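PDB 3E13: putative iron-uptake ABC transport system,periplasmic iron-binding protein from Campylobacter jejuni, which binds a ferric ion between its two lobes and probably delivers it, as a periplasmic binding protein, to an ABC transporter for iron uptake. Local coordinates for residues 78-83 / 258-263; 133-138 / 171-176; 161-166 / 310-315; 271-276 / 283-288. All coordinates share one frame; numbering follows the deposited sequence.

Contact 1: residues 78-83 / 258-263; sequences SKYLEE and LSPEIQ
Leu81 and Leu258 hold the nearest backbone approach, CA to CA 7.1 Å, where the first turn of helix 79-84 meets the short link that leads into helix 260-268. No hydrogen bond joins the two segments; the contact is carried by Tyr80 and Leu81 on one side and by Leu258, Ser259 and Pro260 on the other. The phenol of Tyr80, its CG set anti to the backbone N (chi1 -166°), reaches across with its hydroxyl end. Its OH rests 3.3 Å from Ser259 CA and 3.5 Å from Pro260 CD. Along the ring, CE1 stands 4.1 Å from Leu258 CB, and the peptide carbonyl of Leu258 lies at the ring edge, near its plane. Beside this, the two leucines touch through single methyls, CD2 of Leu81 to CD2 of Leu258 at 4.2 Å, the side chains crossing at about a right angle. Both helices begin here with a serine at the N-cap. Ser78 OG accepts a nearly straight bond from Leu81 N (3.0 Å, 175°) and also bonds Glu255, whereas Ser259 OG is bonded to Phe256 O. Arg276 bonds Leu258 O and packs its guanidinium on Tyr80 OH and Pro260, while strand 97-109 supports the leucine pair through Phe97 and Ile99, and helix 247-257 meets Tyr80 through Glu255.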
# COMPACT_ATOMS: atom_id res chain seq x y z
N SER A 78 9.17 -13.91 -16.89
CA SER A 78 8.01 -13.75 -17.76
C SER A 78 8.29 -12.57 -18.69
O SER A 78 8.51 -11.41 -18.23
CB SER A 78 6.80 -13.40 -16.91
OG SER A 78 5.77 -12.86 -17.71
N LYS A 79 8.25 -12.81 -19.98
CA LYS A 79 8.38 -11.70 -20.91
C LYS A 79 7.25 -10.68 -20.77
O LYS A 79 7.45 -9.46 -20.99
CB LYS A 79 8.44 -12.15 -22.36
CG LYS A 79 9.72 -12.84 -22.79
CD LYS A 79 9.69 -13.20 -24.25
CE LYS A 79 11.05 -13.66 -24.76
NZ LYS A 79 10.95 -13.98 -26.26
N TYR A 80 6.08 -11.19 -20.41
CA TYR A 80 4.90 -10.38 -20.26
C TYR A 80 5.10 -9.40 -19.10
O TYR A 80 4.93 -8.18 -19.25
CB TYR A 80 3.65 -11.23 -20.06
CG TYR A 80 2.39 -10.43 -20.23
CD1 TYR A 80 1.72 -9.86 -19.12
CD2 TYR A 80 1.86 -10.15 -21.49
CE1 TYR A 80 0.62 -9.08 -19.26
CE2 TYR A 80 0.72 -9.41 -21.62
CZ TYR A 80 0.13 -8.82 -20.52
OH TYR A 80 -1.01 -8.09 -20.64
N LEU A 81 5.49 -9.92 -17.92
CA LEU A 81 5.70 -9.06 -16.77
C LEU A 81 6.84 -8.05 -17.01
O LEU A 81 6.76 -6.89 -16.56
CB LEU A 81 5.99 -9.91 -15.51
CG LEU A 81 4.92 -10.86 -15.02
CD1 LEU A 81 5.43 -11.63 -13.81
CD2 LEU A 81 3.61 -10.09 -14.60
N GLU A 82 7.90 -8.46 -17.71
CA GLU A 82 9.05 -7.62 -17.88
C GLU A 82 8.73 -6.54 -18.91
O GLU A 82 9.27 -5.46 -18.87
CB GLU A 82 10.31 -8.44 -18.25
CG GLU A 82 10.70 -9.33 -17.08
CD GLU A 82 11.80 -10.30 -17.38
OE1 GLU A 82 12.15 -11.02 -16.45
OE2 GLU A 82 12.32 -10.31 -18.51
N GLU A 83 7.83 -6.82 -19.82
CA GLU A 83 7.49 -5.81 -20.84
C GLU A 83 6.64 -4.70 -20.26
O GLU A 83 6.77 -3.51 -20.62
CB GLU A 83 6.78 -6.44 -22.02
CG GLU A 83 6.43 -5.40 -23.11
CD GLU A 83 6.34 -5.96 -24.48
OE1 GLU A 83 7.12 -6.89 -24.80
OE2 GLU A 83 5.44 -5.49 -25.23
N LEU A 258 -1.48 -8.04 -14.78
CA LEU A 258 -0.93 -6.92 -15.59
C LEU A 258 -1.63 -6.78 -16.92
O LEU A 258 -1.17 -6.00 -17.76
CB LEU A 258 0.60 -7.06 -15.74
CG LEU A 258 1.48 -6.40 -14.69
CD1 LEU A 258 1.39 -4.89 -14.74
CD2 LEU A 258 1.15 -6.96 -13.31
N SER A 259 -2.69 -7.54 -17.15
CA SER A 259 -3.43 -7.44 -18.43
C SER A 259 -4.20 -6.13 -18.50
O SER A 259 -4.50 -5.52 -17.50
CB SER A 259 -4.36 -8.63 -18.60
OG SER A 259 -5.41 -8.66 -17.68
N PRO A 260 -4.48 -5.66 -19.72
CA PRO A 260 -5.21 -4.40 -19.90
C PRO A 260 -6.49 -4.27 -19.14
O PRO A 260 -6.68 -3.23 -18.47
CB PRO A 260 -5.43 -4.37 -21.42
CG PRO A 260 -4.27 -5.15 -21.97
CD PRO A 260 -4.03 -6.27 -20.98
N GLU A 261 -7.34 -5.30 -19.17
CA GLU A 261 -8.63 -5.24 -18.50
C GLU A 261 -8.51 -5.16 -16.99
O GLU A 261 -9.23 -4.41 -16.36
CB GLU A 261 -9.58 -6.40 -18.91
CG GLU A 261 -10.94 -6.28 -18.23
CD GLU A 261 -12.01 -7.26 -18.68
OE1 GLU A 261 -11.67 -8.30 -19.27
OE2 GLU A 261 -13.21 -6.93 -18.43
N ILE A 262 -7.54 -5.89 -16.44
CA ILE A 262 -7.42 -5.97 -15.01
C ILE A 262 -6.77 -4.69 -14.45
O ILE A 262 -7.18 -4.18 -13.40
CB ILE A 262 -6.66 -7.23 -14.62
CG1 ILE A 262 -7.40 -8.45 -15.13
CG2 ILE A 262 -6.46 -7.31 -13.13
CD1 ILE A 262 -8.89 -8.60 -14.60
N GLN A 263 -5.78 -4.16 -15.17
CA GLN A 263 -5.18 -2.90 -14.77
C GLN A 263 -6.21 -1.78 -14.82
O GLN A 263 -6.23 -0.90 -13.97
CB GLN A 263 -3.96 -2.60 -15.63
CG GLN A 263 -2.83 -3.57 -15.35
CD GLN A 263 -1.99 -3.12 -14.20
OE1 GLN A 263 -1.47 -2.01 -14.21
NE2 GLN A 263 -1.92 -3.94 -13.17

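Contact 2: residues 133-138 / 171-176; sequences EIVMRS and LATNPK
Ala172 and Leu171, on the chain leaving helix 157-170, turn their side chains differently against strand 134-135. Ala172 points its CB toward the strand and meets Val135 CG1 at 4.0 Å, a methyl that chi1 of -72° sets beside the valine backbone N. Leu171 points away overall, although its CB still touches Ile134 O, and its CD2 comes back to lie against the Met136 backbone N, with Leu171 CD2 4.3 Å from Met136 CB. The backbones are bridged here: Ala172 N donates to Ile134 O at 2.8 Å, and Leu171 CA adds a CH...O contact to Ile134 O at 3.3 Å. Farther on, Pro175 sets CB over the Arg137-Ser138 peptide, 3.5 Å from Ser138 N, while CB and CG also touch Met136 O. Between the bridge and the proline, a water accepts from Met136 N and donates to Thr173 O at 2.9 Å, joining the two backbones. Arg137 points away from the loop; its side chain touches Tyr143, an iron ligand, and forms a salt bridge with Asp179. The single bridge ties the loop to strand 134-135, which runs parallel to 193-197 in the mixed sheet of a periplasmic binding protein lobe, beside its ferric site.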
# COMPACT_ATOMS: atom_id res chain seq x y z
N GLU A 133 -3.52 16.98 16.66
CA GLU A 133 -4.19 17.34 15.40
C GLU A 133 -4.02 16.29 14.30
O GLU A 133 -4.63 16.43 13.22
CB GLU A 133 -3.70 18.69 14.88
CG GLU A 133 -4.10 19.88 15.77
CD GLU A 133 -3.59 21.22 15.22
OE1 GLU A 133 -3.95 22.31 15.74
OE2 GLU A 133 -2.85 21.19 14.22
N ILE A 134 -3.26 15.25 14.58
CA ILE A 134 -2.90 14.22 13.57
C ILE A 134 -3.55 12.90 13.94
O ILE A 134 -3.61 12.55 15.11
CB ILE A 134 -1.38 14.02 13.55
CG1 ILE A 134 -0.64 15.35 13.43
CG2 ILE A 134 -0.97 13.03 12.44
CD1 ILE A 134 -0.94 16.05 12.25
N VAL A 135 -3.98 12.11 12.95
CA VAL A 135 -4.33 10.71 13.16
C VAL A 135 -3.57 9.81 12.16
O VAL A 135 -3.39 10.17 10.99
CB VAL A 135 -5.86 10.42 13.10
CG1 VAL A 135 -6.55 11.00 14.35
CG2 VAL A 135 -6.50 11.04 11.87
N MET A 136 -3.18 8.64 12.63
CA MET A 136 -2.51 7.65 11.83
C MET A 136 -2.84 6.32 12.45
O MET A 136 -2.96 6.20 13.66
CB MET A 136 -1.00 7.87 11.83
CG MET A 136 -0.26 6.95 10.85
SD MET A 136 1.51 7.35 10.73
CE MET A 136 2.17 6.27 11.94
N ARG A 137 -2.95 5.31 11.60
CA ARG A 137 -3.15 3.94 12.05
C ARG A 137 -1.92 3.37 12.74
O ARG A 137 -0.83 3.98 12.79
CB ARG A 137 -3.53 3.08 10.89
CG ARG A 137 -2.42 2.74 9.94
CD ARG A 137 -2.89 2.09 8.70
NE ARG A 137 -3.56 0.81 8.94
CZ ARG A 137 -4.32 0.17 8.06
NH1 ARG A 137 -4.58 0.69 6.85
NH2 ARG A 137 -4.87 -0.97 8.37
N SER A 138 -2.09 2.15 13.25
CA SER A 138 -1.03 1.50 14.00
C SER A 138 0.30 1.50 13.28
O SER A 138 0.37 1.35 12.07
CB SER A 138 -1.41 0.06 14.28
OG SER A 138 -0.44 -0.54 15.14
N LEU A 171 -0.65 12.41 18.12
CA LEU A 171 -1.88 11.76 17.76
C LEU A 171 -3.06 12.32 18.52
O LEU A 171 -3.00 12.49 19.74
CB LEU A 171 -1.79 10.27 17.96
CG LEU A 171 -0.72 9.51 17.17
CD1 LEU A 171 -0.80 8.12 17.51
CD2 LEU A 171 -0.97 9.76 15.67
N ALA A 172 -4.14 12.62 17.81
CA ALA A 172 -5.37 13.04 18.46
C ALA A 172 -5.96 11.92 19.32
O ALA A 172 -6.60 12.22 20.34
CB ALA A 172 -6.39 13.49 17.44
N THR A 173 -5.80 10.69 18.88
CA THR A 173 -6.28 9.48 19.55
C THR A 173 -5.28 8.37 19.32
O THR A 173 -4.55 8.39 18.35
CB THR A 173 -7.68 9.00 19.00
OG1 THR A 173 -7.55 8.52 17.64
CG2 THR A 173 -8.71 10.12 18.95
N ASN A 174 -5.26 7.36 20.20
CA ASN A 174 -4.63 6.11 19.87
C ASN A 174 -5.11 5.67 18.51
O ASN A 174 -6.27 5.92 18.13
CB ASN A 174 -4.96 4.99 20.88
CG ASN A 174 -4.47 5.29 22.29
OD1 ASN A 174 -3.42 5.88 22.50
ND2 ASN A 174 -5.23 4.80 23.27
N PRO A 175 -4.25 5.01 17.76
CA PRO A 175 -4.68 4.44 16.48
C PRO A 175 -5.92 3.58 16.62
O PRO A 175 -6.03 2.69 17.46
CB PRO A 175 -3.47 3.66 16.03
CG PRO A 175 -2.34 4.34 16.69
CD PRO A 175 -2.83 4.73 18.04
N LYS A 176 -6.91 3.90 15.79
CA LYS A 176 -8.19 3.24 15.82
C LYS A 176 -8.53 2.88 14.40
O LYS A 176 -8.84 3.77 13.60
CB LYS A 176 -9.23 4.16 16.45
CG LYS A 176 -10.56 3.50 16.74
CD LYS A 176 -11.55 4.47 17.37
CE LYS A 176 -12.91 3.78 17.60
NZ LYS A 176 -13.91 4.61 18.32
O HOH W 1 -4.46 7.92 15.51

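Contact 3: residues 161-166 / 310-315; sequences KAWAKG and KIYDEV
Two helices pack here at -47°, Ala164 of helix 157-170 facing Ile311, Tyr312 and Val315 of helix 305-315, the last helix of the modelled chain, on the periphery of the lobe. The axes of these short segments come within 9.1 Å, consistent with the small Ala164 at the crossing: its CB is met by Ile311 CG2 and Val315 CG2, each at 3.9 Å, and by the ring of Tyr312. Ile311 CG2, anti to its backbone N, also presses on Lys161 CA at 3.6 Å. Val315 spreads its two methyls over the neighbouring turn, CG2 toward Ala164 and CG1 against Lys161 CG at 3.7 Å, the lysine and valine side chains sliding past each other in opposite directions. On the inner side Tyr312 brings its OH to the edge of the Trp163 indole, near the ring plane and 3.6 Å from CZ3. That hydroxyl is bonded to Ser144 O, and Trp163 NE1 to Tyr122 O, while Leu148 of helix 142-155 touches Trp163, Ile311 and Tyr312. On the solvent-exposed side the extended chain of Lys161 crosses Glu314 at about a right angle, NZ to OE1 being a long salt bridge of 3.8 Å. With no hydrogen bond between the helices, their association rests chiefly on apolar contact, and the exposed ion pair probably contributes little.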
# COMPACT_ATOMS: atom_id res chain seq x y z
N LYS A 161 13.67 8.42 14.03
CA LYS A 161 13.25 8.20 15.41
C LYS A 161 12.57 9.45 15.92
O LYS A 161 11.55 9.38 16.58
CB LYS A 161 14.42 7.83 16.30
CG LYS A 161 14.00 7.48 17.69
CD LYS A 161 15.19 7.01 18.50
CE LYS A 161 14.79 6.85 19.95
NZ LYS A 161 15.98 6.44 20.78
N ALA A 162 13.14 10.62 15.63
CA ALA A 162 12.52 11.86 16.06
C ALA A 162 11.11 12.04 15.45
O ALA A 162 10.19 12.51 16.13
CB ALA A 162 13.39 13.00 15.71
N TRP A 163 10.97 11.66 14.19
CA TRP A 163 9.67 11.69 13.51
C TRP A 163 8.66 10.78 14.17
O TRP A 163 7.56 11.23 14.48
CB TRP A 163 9.83 11.31 12.05
CG TRP A 163 8.56 11.39 11.29
CD1 TRP A 163 8.01 12.51 10.70
CD2 TRP A 163 7.71 10.32 10.97
NE1 TRP A 163 6.85 12.19 10.06
CE2 TRP A 163 6.62 10.84 10.21
CE3 TRP A 163 7.70 8.95 11.29
CZ2 TRP A 163 5.60 10.02 9.73
CZ3 TRP A 163 6.67 8.16 10.82
CH2 TRP A 163 5.64 8.69 10.07
N ALA A 164 9.06 9.56 14.43
CA ALA A 164 8.17 8.57 15.05
C ALA A 164 7.70 9.04 16.43
O ALA A 164 6.52 8.96 16.74
CB ALA A 164 8.84 7.21 15.11
N LYS A 165 8.63 9.58 17.21
CA LYS A 165 8.33 10.09 18.53
C LYS A 165 7.36 11.25 18.50
O LYS A 165 6.37 11.27 19.27
CB LYS A 165 9.64 10.45 19.26
CG LYS A 165 9.47 11.08 20.64
CD LYS A 165 10.83 11.33 21.33
CE LYS A 165 10.66 12.03 22.70
NZ LYS A 165 11.80 12.92 23.05
N GLY A 166 7.57 12.18 17.57
CA GLY A 166 6.72 13.33 17.46
C GLY A 166 5.33 12.98 16.96
O GLY A 166 4.34 13.50 17.44
N LYS A 310 11.91 -1.53 14.76
CA LYS A 310 12.60 -1.28 16.03
C LYS A 310 12.40 0.15 16.49
O LYS A 310 12.20 0.40 17.67
CB LYS A 310 14.06 -1.64 15.91
CG LYS A 310 14.29 -3.12 16.00
CD LYS A 310 15.65 -3.47 15.53
CE LYS A 310 15.97 -4.94 15.81
NZ LYS A 310 17.26 -5.36 15.25
N ILE A 311 12.44 1.10 15.57
CA ILE A 311 12.20 2.47 15.94
C ILE A 311 10.81 2.72 16.44
O ILE A 311 10.64 3.38 17.48
CB ILE A 311 12.55 3.41 14.78
CG1 ILE A 311 14.05 3.39 14.55
CG2 ILE A 311 12.02 4.87 15.00
CD1 ILE A 311 14.51 4.31 13.36
N TYR A 312 9.78 2.20 15.76
CA TYR A 312 8.45 2.41 16.26
C TYR A 312 8.32 1.77 17.66
O TYR A 312 7.66 2.36 18.53
CB TYR A 312 7.44 1.76 15.32
CG TYR A 312 6.97 2.60 14.15
CD1 TYR A 312 6.83 2.04 12.88
CD2 TYR A 312 6.55 3.91 14.32
CE1 TYR A 312 6.33 2.79 11.80
CE2 TYR A 312 6.05 4.66 13.22
CZ TYR A 312 5.94 4.09 12.00
OH TYR A 312 5.41 4.83 10.95
N ASP A 313 8.88 0.58 17.85
CA ASP A 313 8.78 -0.17 19.11
C ASP A 313 9.45 0.68 20.22
O ASP A 313 8.91 0.81 21.32
CB ASP A 313 9.47 -1.56 19.03
CG ASP A 313 8.68 -2.65 18.29
OD1 ASP A 313 7.53 -2.46 17.82
OD2 ASP A 313 9.20 -3.80 18.11
N GLU A 314 10.60 1.28 19.90
CA GLU A 314 11.43 2.06 20.84
C GLU A 314 10.77 3.31 21.35
O GLU A 314 10.92 3.62 22.53
CB GLU A 314 12.75 2.51 20.19
CG GLU A 314 13.77 1.44 19.91
CD GLU A 314 14.91 1.92 19.01
OE1 GLU A 314 15.21 3.15 18.94
OE2 GLU A 314 15.51 1.06 18.33
N VAL A 315 10.04 4.02 20.48
CA VAL A 315 9.41 5.27 20.88
C VAL A 315 8.04 5.08 21.57
O VAL A 315 7.49 6.03 22.08
CB VAL A 315 9.32 6.29 19.68
CG1 VAL A 315 10.68 6.44 19.03
CG2 VAL A 315 8.21 5.91 18.69

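Contact 4: residues 271-276 / 283-288; sequences YEFPIR and QTVKDF
Tyr271 and Val285 bury the most surface in this contact, and their CA atoms, 6.0 Å apart, mark its closest backbone approach. Val285 points its side chain at the incoming chain and divides it between two residues. CG2 sits against the Tyr271 carbonyl, 3.3 Å from its O, and near Tyr271 CB, at the edge of that ring. CG1, placed anti to its backbone N by a chi1 of 173°, instead meets the ring of Phe273, with CE2 at 3.5 Å and CD2 at 3.8 Å, the two side chains crossing obliquely. The tyrosine ring itself lies beside Thr284, its CD1 being 3.8 Å from Thr284 CB, while the threonine hydroxyl bonds Asn206. After helix 260-268, Tyr271 is the first residue to leave helical backbone angles (phi 63°), just before the weakly bonded strand 273-274, which pairs antiparallel with strand 97-109 in the mixed sheet of the fold. Helix 283-288 packs back on this turn after a short connection without helix or strand. Phe273, the third large contributor, directs CZ to the edge of the Phe288 ring, 4.4 Å from CD2. That same edge approaches Tyr271 O through CE2 at 3.9 Å, and one face of the Phe288 ring is backed by Thr284 O and Val285 CA of its own helix. Thr198 of helix 198-205 touches both phenylalanines and Leu203 touches Tyr271. Glu272 points away from helix 283-288, hydrogen-bonds Thr100 and forms salt bridges to Arg10 and Arg102, beside the iron ligand Tyr199.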
# COMPACT_ATOMS: atom_id res chain seq x y z
N TYR A 271 -9.41 2.52 -7.54
CA TYR A 271 -8.84 3.84 -7.46
C TYR A 271 -7.34 3.90 -7.23
O TYR A 271 -6.84 4.91 -6.79
CB TYR A 271 -9.66 4.70 -6.46
CG TYR A 271 -11.13 4.61 -6.88
CD1 TYR A 271 -11.58 5.28 -8.01
CD2 TYR A 271 -11.99 3.72 -6.27
CE1 TYR A 271 -12.87 5.12 -8.43
CE2 TYR A 271 -13.28 3.58 -6.67
CZ TYR A 271 -13.72 4.28 -7.76
OH TYR A 271 -15.01 4.12 -8.23
N GLU A 272 -6.66 2.82 -7.61
CA GLU A 272 -5.20 2.76 -7.53
C GLU A 272 -4.61 3.27 -8.82
O GLU A 272 -5.32 3.50 -9.81
CB GLU A 272 -4.73 1.36 -7.23
CG GLU A 272 -5.23 0.80 -5.90
CD GLU A 272 -4.86 -0.65 -5.68
OE1 GLU A 272 -5.69 -1.51 -6.04
OE2 GLU A 272 -3.76 -0.89 -5.16
N PHE A 273 -3.30 3.50 -8.81
CA PHE A 273 -2.56 3.86 -10.05
C PHE A 273 -2.12 2.58 -10.74
O PHE A 273 -1.45 1.72 -10.13
CB PHE A 273 -1.34 4.73 -9.75
CG PHE A 273 -1.65 6.02 -9.02
CD1 PHE A 273 -1.26 6.20 -7.73
CD2 PHE A 273 -2.26 7.07 -9.68
CE1 PHE A 273 -1.57 7.41 -7.06
CE2 PHE A 273 -2.56 8.26 -9.01
CZ PHE A 273 -2.19 8.40 -7.71
N PRO A 274 -2.40 2.42 -12.03
CA PRO A 274 -1.89 1.25 -12.77
C PRO A 274 -0.39 1.24 -12.88
O PRO A 274 0.26 2.30 -12.90
CB PRO A 274 -2.46 1.44 -14.18
CG PRO A 274 -2.69 2.92 -14.28
CD PRO A 274 -3.12 3.36 -12.91
N ILE A 275 0.17 0.04 -13.03
CA ILE A 275 1.58 -0.09 -13.38
C ILE A 275 1.78 0.15 -14.87
O ILE A 275 2.74 0.81 -15.26
CB ILE A 275 2.09 -1.47 -12.98
CG1 ILE A 275 2.03 -1.58 -11.47
CG2 ILE A 275 3.50 -1.74 -13.52
CD1 ILE A 275 2.94 -0.70 -10.69
N ARG A 276 0.88 -0.34 -15.69
CA ARG A 276 1.04 -0.18 -17.13
C ARG A 276 0.93 1.27 -17.50
O ARG A 276 0.07 2.00 -16.96
CB ARG A 276 -0.06 -0.94 -17.88
CG ARG A 276 -0.08 -2.41 -17.79
CD ARG A 276 -1.22 -3.02 -18.56
NE ARG A 276 -1.05 -2.83 -20.02
CZ ARG A 276 -0.84 -3.80 -20.91
NH1 ARG A 276 -0.76 -5.08 -20.56
NH2 ARG A 276 -0.73 -3.46 -22.21
N GLN A 283 -11.54 8.59 -13.66
CA GLN A 283 -11.77 10.03 -13.51
C GLN A 283 -11.57 10.53 -12.07
O GLN A 283 -11.04 11.61 -11.84
CB GLN A 283 -13.19 10.42 -13.96
CG GLN A 283 -13.62 9.84 -15.27
CD GLN A 283 -12.59 9.88 -16.36
OE1 GLN A 283 -12.36 8.83 -17.06
NE2 GLN A 283 -11.96 11.02 -16.56
N THR A 284 -11.97 9.71 -11.10
CA THR A 284 -11.73 10.01 -9.69
C THR A 284 -10.25 10.15 -9.41
O THR A 284 -9.80 11.04 -8.70
CB THR A 284 -12.31 8.87 -8.86
OG1 THR A 284 -13.74 8.90 -8.96
CG2 THR A 284 -12.02 9.02 -7.43
N VAL A 285 -9.46 9.25 -9.96
CA VAL A 285 -8.02 9.30 -9.70
C VAL A 285 -7.40 10.54 -10.40
O VAL A 285 -6.52 11.17 -9.88
CB VAL A 285 -7.34 7.99 -10.17
CG1 VAL A 285 -5.86 8.06 -10.08
CG2 VAL A 285 -7.86 6.81 -9.32
N LYS A 286 -7.84 10.89 -11.59
CA LYS A 286 -7.38 12.11 -12.20
C LYS A 286 -7.66 13.32 -11.34
O LYS A 286 -6.85 14.23 -11.24
CB LYS A 286 -8.08 12.31 -13.55
CG LYS A 286 -7.72 11.28 -14.61
CD LYS A 286 -8.47 11.54 -15.93
CE LYS A 286 -7.95 10.61 -17.05
NZ LYS A 286 -6.42 10.55 -17.15
N ASP A 287 -8.78 13.28 -10.64
CA ASP A 287 -9.16 14.41 -9.75
C ASP A 287 -8.28 14.52 -8.51
O ASP A 287 -8.30 15.57 -7.83
CB ASP A 287 -10.63 14.25 -9.33
CG ASP A 287 -11.60 14.87 -10.31
OD1 ASP A 287 -12.80 14.63 -10.12
OD2 ASP A 287 -11.22 15.58 -11.26
N PHE A 288 -7.54 13.47 -8.17
CA PHE A 288 -6.56 13.60 -7.05
C PHE A 288 -5.52 14.67 -7.37
O PHE A 288 -5.01 15.36 -6.47
CB PHE A 288 -5.80 12.29 -6.78
CG PHE A 288 -6.64 11.13 -6.29
CD1 PHE A 288 -7.90 11.32 -5.70
CD2 PHE A 288 -6.16 9.86 -6.44
CE1 PHE A 288 -8.66 10.22 -5.31
CE2 PHE A 288 -6.89 8.75 -6.02
CZ PHE A 288 -8.14 8.93 -5.48

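From the N terminus, contact 1 ties helix 79-84 to the start of helix 260-268 across 174 intervening residues. Within that long loop, contact 2 closes a shorter one between strand 134-135 and the loop after helix 157-170. Contact 3 begins on helix 157-170, inside both, and ends on helix 305-315, so it crosses contacts 1 and 2. Contact 4, a short closure between strand 273-274 and helix 283-288, follows contact 1 in series and falls within the span of contact 3. Contacts 2 and 3 touch through Met136 and Tyr312. Contact 1 lies across the chain's centre from both, contact 4 from contact 3; Gln263 and Arg276 link contacts 1 and 4.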